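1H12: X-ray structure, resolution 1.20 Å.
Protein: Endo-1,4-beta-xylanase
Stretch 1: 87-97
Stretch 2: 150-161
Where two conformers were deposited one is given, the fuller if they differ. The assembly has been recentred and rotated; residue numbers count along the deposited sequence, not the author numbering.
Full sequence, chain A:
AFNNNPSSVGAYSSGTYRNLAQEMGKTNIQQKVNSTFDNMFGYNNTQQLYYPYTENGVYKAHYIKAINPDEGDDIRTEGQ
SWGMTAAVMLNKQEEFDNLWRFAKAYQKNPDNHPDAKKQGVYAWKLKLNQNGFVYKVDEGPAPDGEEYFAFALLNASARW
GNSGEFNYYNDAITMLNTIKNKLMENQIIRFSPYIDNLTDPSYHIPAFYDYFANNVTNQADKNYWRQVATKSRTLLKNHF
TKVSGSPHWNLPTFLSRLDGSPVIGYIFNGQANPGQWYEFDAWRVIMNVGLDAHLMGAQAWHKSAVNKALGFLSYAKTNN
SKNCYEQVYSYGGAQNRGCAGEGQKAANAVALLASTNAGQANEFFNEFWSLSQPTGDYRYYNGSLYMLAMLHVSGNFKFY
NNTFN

Stretch 1 (87-97) AVMLNKQEEFD
Stretch 2 150-161: AFALLNASARWG

Stretch 2 is helical from 150 to 160; Gly 161 then leaves helical geometry at phi/psi 75/180. Stretch 1 leaves helical phi/psi at Leu 90 (-102/11), turns through Asn 91 (66/38), and starts another helix at Gln 93 with Lys 92 as N-cap. The N-to-C directions of helices 93-97 and 150-160 make 141°, nearer antiparallel than parallel, their axes 12.1 Å apart at closest. Register is fixed by CA of Val 88 lying 6.0 Å from CA of Ala 156, and CA of Gln 93 8.2 Å from CA of Trp 160.

Trp 160 (chi1 m, chi2 -33°) covers most surface and is sandwiched, C-H groups lying against its pi faces: Val 88 CG2 lies 4.2 Å from its six-membered-ring centroid over one face, Gln 93 CG (chi1 and chi2 t) 3.8 Å over the other. At the edge, the polar indole N-H meets an amide oxygen: Trp 160 NE1 donates to Asn 91 OD1 (2.8 Å, N-H...O angle 164°).

Val 88 (chi1 p) is a knob among Ala 152, Asn 155, Ala 156 and Trp 160. The cationic guanidinium serves its carbonyl: Arg 159 NH2 donates to Val 88 O (2.9 Å, 145°), near the guanidinium plane, at its edge; Arg 159 is m, t, p, with chi4 180°.

Phe 96 (t, chi2 -75°) receives Trp 160 edge-to-face, centroids 5.2 Å apart and planes at 83°; Ala 156 CB approaches the Phe 96 centroid at 4.0 Å. Leu 153 CD2 meets Phe 96 CZ edge-on at 4.0 Å.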

# COMPACT_ATOMS: atom_id res chain seq x y z
N ALA A 87 8.49 9.40 -1.71
CA ALA A 87 9.24 10.56 -2.18
C ALA A 87 8.42 11.84 -2.10
O ALA A 87 8.90 12.87 -1.65
CB ALA A 87 9.76 10.28 -3.60
N VAL A 88 7.15 11.82 -2.58
CA VAL A 88 6.38 13.06 -2.58
C VAL A 88 6.11 13.52 -1.16
O VAL A 88 6.11 14.72 -0.89
CB VAL A 88 5.13 12.99 -3.45
CG1 VAL A 88 4.04 12.08 -2.91
CG2 VAL A 88 4.56 14.38 -3.69
N MET A 89 5.91 12.60 -0.22
CA MET A 89 5.65 13.01 1.16
C MET A 89 6.84 13.73 1.79
O MET A 89 6.65 14.57 2.68
CB MET A 89 5.25 11.82 2.02
CG MET A 89 3.92 11.16 1.63
SD MET A 89 2.56 12.36 1.56
CE MET A 89 1.40 11.38 0.65
N LEU A 90 8.05 13.39 1.37
CA LEU A 90 9.26 14.02 1.91
C LEU A 90 9.85 15.06 0.99
O LEU A 90 10.94 15.59 1.27
CB LEU A 90 10.26 12.94 2.30
CG LEU A 90 9.83 12.03 3.45
CD1 LEU A 90 10.87 11.01 3.73
CD2 LEU A 90 9.48 12.78 4.72
N ASN A 91 9.14 15.45 -0.02
CA ASN A 91 9.58 16.54 -0.93
C ASN A 91 10.84 16.14 -1.72
O ASN A 91 11.70 16.97 -1.97
CB ASN A 91 9.77 17.87 -0.21
CG ASN A 91 9.11 19.03 -0.92
OD1 ASN A 91 8.24 18.86 -1.77
ND2 ASN A 91 9.54 20.25 -0.55
N LYS A 92 10.91 14.87 -2.13
CA LYS A 92 12.07 14.31 -2.81
C LYS A 92 11.80 14.19 -4.32
O LYS A 92 11.47 13.13 -4.84
CB LYS A 92 12.44 12.97 -2.20
CG LYS A 92 12.70 13.02 -0.71
CD LYS A 92 13.99 13.74 -0.38
CE LYS A 92 14.28 13.70 1.09
NZ LYS A 92 15.61 14.29 1.34
N GLN A 93 11.93 15.33 -5.00
CA GLN A 93 11.44 15.41 -6.36
C GLN A 93 12.23 14.63 -7.38
O GLN A 93 11.65 14.00 -8.28
CB GLN A 93 11.29 16.88 -6.77
CG GLN A 93 10.57 17.06 -8.10
CD GLN A 93 10.35 18.48 -8.48
OE1 GLN A 93 10.99 19.41 -7.87
NE2 GLN A 93 9.52 18.71 -9.47
N GLU A 94 13.55 14.66 -7.29
CA GLU A 94 14.36 13.94 -8.24
C GLU A 94 14.05 12.45 -8.17
O GLU A 94 13.95 11.78 -9.21
CB GLU A 94 15.86 14.16 -7.98
N GLU A 95 13.99 11.93 -6.96
CA GLU A 95 13.68 10.50 -6.76
C GLU A 95 12.32 10.17 -7.35
O GLU A 95 12.17 9.14 -8.03
CB GLU A 95 13.77 10.15 -5.28
CG GLU A 95 15.17 10.18 -4.67
CD GLU A 95 15.65 11.56 -4.26
OE1 GLU A 95 15.01 12.60 -4.44
OE2 GLU A 95 16.72 11.55 -3.63
N PHE A 96 11.33 11.01 -7.06
CA PHE A 96 9.99 10.83 -7.60
C PHE A 96 10.06 10.77 -9.12
O PHE A 96 9.50 9.85 -9.75
CB PHE A 96 9.09 11.96 -7.15
CG PHE A 96 7.66 11.81 -7.58
CD1 PHE A 96 7.27 12.05 -8.88
CD2 PHE A 96 6.72 11.43 -6.65
CE1 PHE A 96 5.96 11.86 -9.25
CE2 PHE A 96 5.41 11.29 -7.00
CZ PHE A 96 5.02 11.50 -8.31
N ASP A 97 10.69 11.75 -9.72
CA ASP A 97 10.71 11.89 -11.16
C ASP A 97 11.43 10.72 -11.83
O ASP A 97 11.03 10.23 -12.87
CB ASP A 97 11.35 13.20 -11.57
CG ASP A 97 10.48 14.40 -11.33
OD1 ASP A 97 9.32 14.24 -10.90
OD2 ASP A 97 10.95 15.54 -11.55
N ALA A 150 -1.67 7.07 -9.11
CA ALA A 150 -2.57 8.23 -9.23
C ALA A 150 -2.48 9.13 -8.02
O ALA A 150 -2.41 10.36 -8.14
CB ALA A 150 -3.99 7.74 -9.43
N PHE A 151 -2.50 8.52 -6.84
CA PHE A 151 -2.38 9.25 -5.59
C PHE A 151 -1.08 10.07 -5.57
O PHE A 151 -1.08 11.27 -5.26
CB PHE A 151 -2.43 8.27 -4.42
CG PHE A 151 -2.27 8.93 -3.09
CD1 PHE A 151 -3.30 9.68 -2.50
CD2 PHE A 151 -1.08 8.81 -2.39
CE1 PHE A 151 -3.15 10.31 -1.31
CE2 PHE A 151 -0.91 9.42 -1.17
CZ PHE A 151 -1.95 10.19 -0.62
N ALA A 152 0.04 9.42 -5.84
CA ALA A 152 1.31 10.09 -5.79
C ALA A 152 1.43 11.22 -6.79
O ALA A 152 1.94 12.31 -6.47
CB ALA A 152 2.42 9.05 -5.99
N LEU A 153 0.93 11.02 -8.01
CA LEU A 153 0.96 12.03 -9.06
C LEU A 153 0.11 13.25 -8.72
O LEU A 153 0.51 14.40 -8.99
CB LEU A 153 0.57 11.41 -10.39
CG LEU A 153 1.61 10.46 -10.99
CD1 LEU A 153 0.94 9.56 -12.02
CD2 LEU A 153 2.78 11.21 -11.61
N LEU A 154 -1.07 13.03 -8.14
CA LEU A 154 -1.89 14.17 -7.74
C LEU A 154 -1.19 14.99 -6.70
O LEU A 154 -1.25 16.24 -6.72
CB LEU A 154 -3.24 13.69 -7.21
CG LEU A 154 -4.26 13.22 -8.24
CD1 LEU A 154 -5.43 12.59 -7.52
CD2 LEU A 154 -4.71 14.36 -9.16
N ASN A 155 -0.53 14.34 -5.74
CA ASN A 155 0.23 15.06 -4.72
C ASN A 155 1.43 15.80 -5.31
O ASN A 155 1.72 16.91 -4.90
CB ASN A 155 0.64 14.11 -3.61
CG ASN A 155 -0.50 13.81 -2.64
OD1 ASN A 155 -1.13 12.65 -2.78
ND2 ASN A 155 -0.77 14.65 -1.77
N ALA A 156 2.12 15.18 -6.27
CA ALA A 156 3.26 15.83 -6.94
C ALA A 156 2.79 17.09 -7.65
O ALA A 156 3.44 18.15 -7.54
CB ALA A 156 3.89 14.85 -7.89
N SER A 157 1.67 17.02 -8.36
CA SER A 157 1.11 18.21 -8.97
C SER A 157 0.89 19.30 -7.94
O SER A 157 1.24 20.47 -8.18
CB SER A 157 -0.23 17.84 -9.61
OG SER A 157 -0.93 19.00 -10.04
N ALA A 158 0.28 18.95 -6.84
CA ALA A 158 -0.06 19.94 -5.82
C ALA A 158 1.17 20.57 -5.21
O ALA A 158 1.16 21.76 -4.93
CB ALA A 158 -0.92 19.32 -4.75
N ARG A 159 2.22 19.81 -4.96
CA ARG A 159 3.40 20.31 -4.30
C ARG A 159 4.33 21.05 -5.23
O ARG A 159 4.95 22.04 -4.81
CB ARG A 159 4.17 19.22 -3.57
CG ARG A 159 3.35 18.48 -2.48
CD ARG A 159 4.21 17.76 -1.50
NE ARG A 159 4.86 18.73 -0.61
CZ ARG A 159 5.68 18.43 0.37
NH1 ARG A 159 6.15 19.40 1.15
NH2 ARG A 159 6.04 17.15 0.61
N TRP A 160 4.46 20.57 -6.45
CA TRP A 160 5.52 21.00 -7.34
C TRP A 160 5.08 21.71 -8.61
O TRP A 160 5.91 22.29 -9.32
CB TRP A 160 6.40 19.78 -7.69
CG TRP A 160 6.97 19.07 -6.55
CD1 TRP A 160 7.37 19.60 -5.35
CD2 TRP A 160 7.19 17.64 -6.43
NE1 TRP A 160 7.80 18.62 -4.51
CE2 TRP A 160 7.71 17.40 -5.16
CE3 TRP A 160 6.98 16.56 -7.28
CZ2 TRP A 160 8.07 16.13 -4.72
CZ3 TRP A 160 7.33 15.29 -6.86
CH2 TRP A 160 7.85 15.08 -5.58
N GLY A 161 3.80 21.62 -8.95
CA GLY A 161 3.30 22.16 -10.20
C GLY A 161 3.68 21.29 -11.38
O GLY A 161 4.35 20.23 -11.25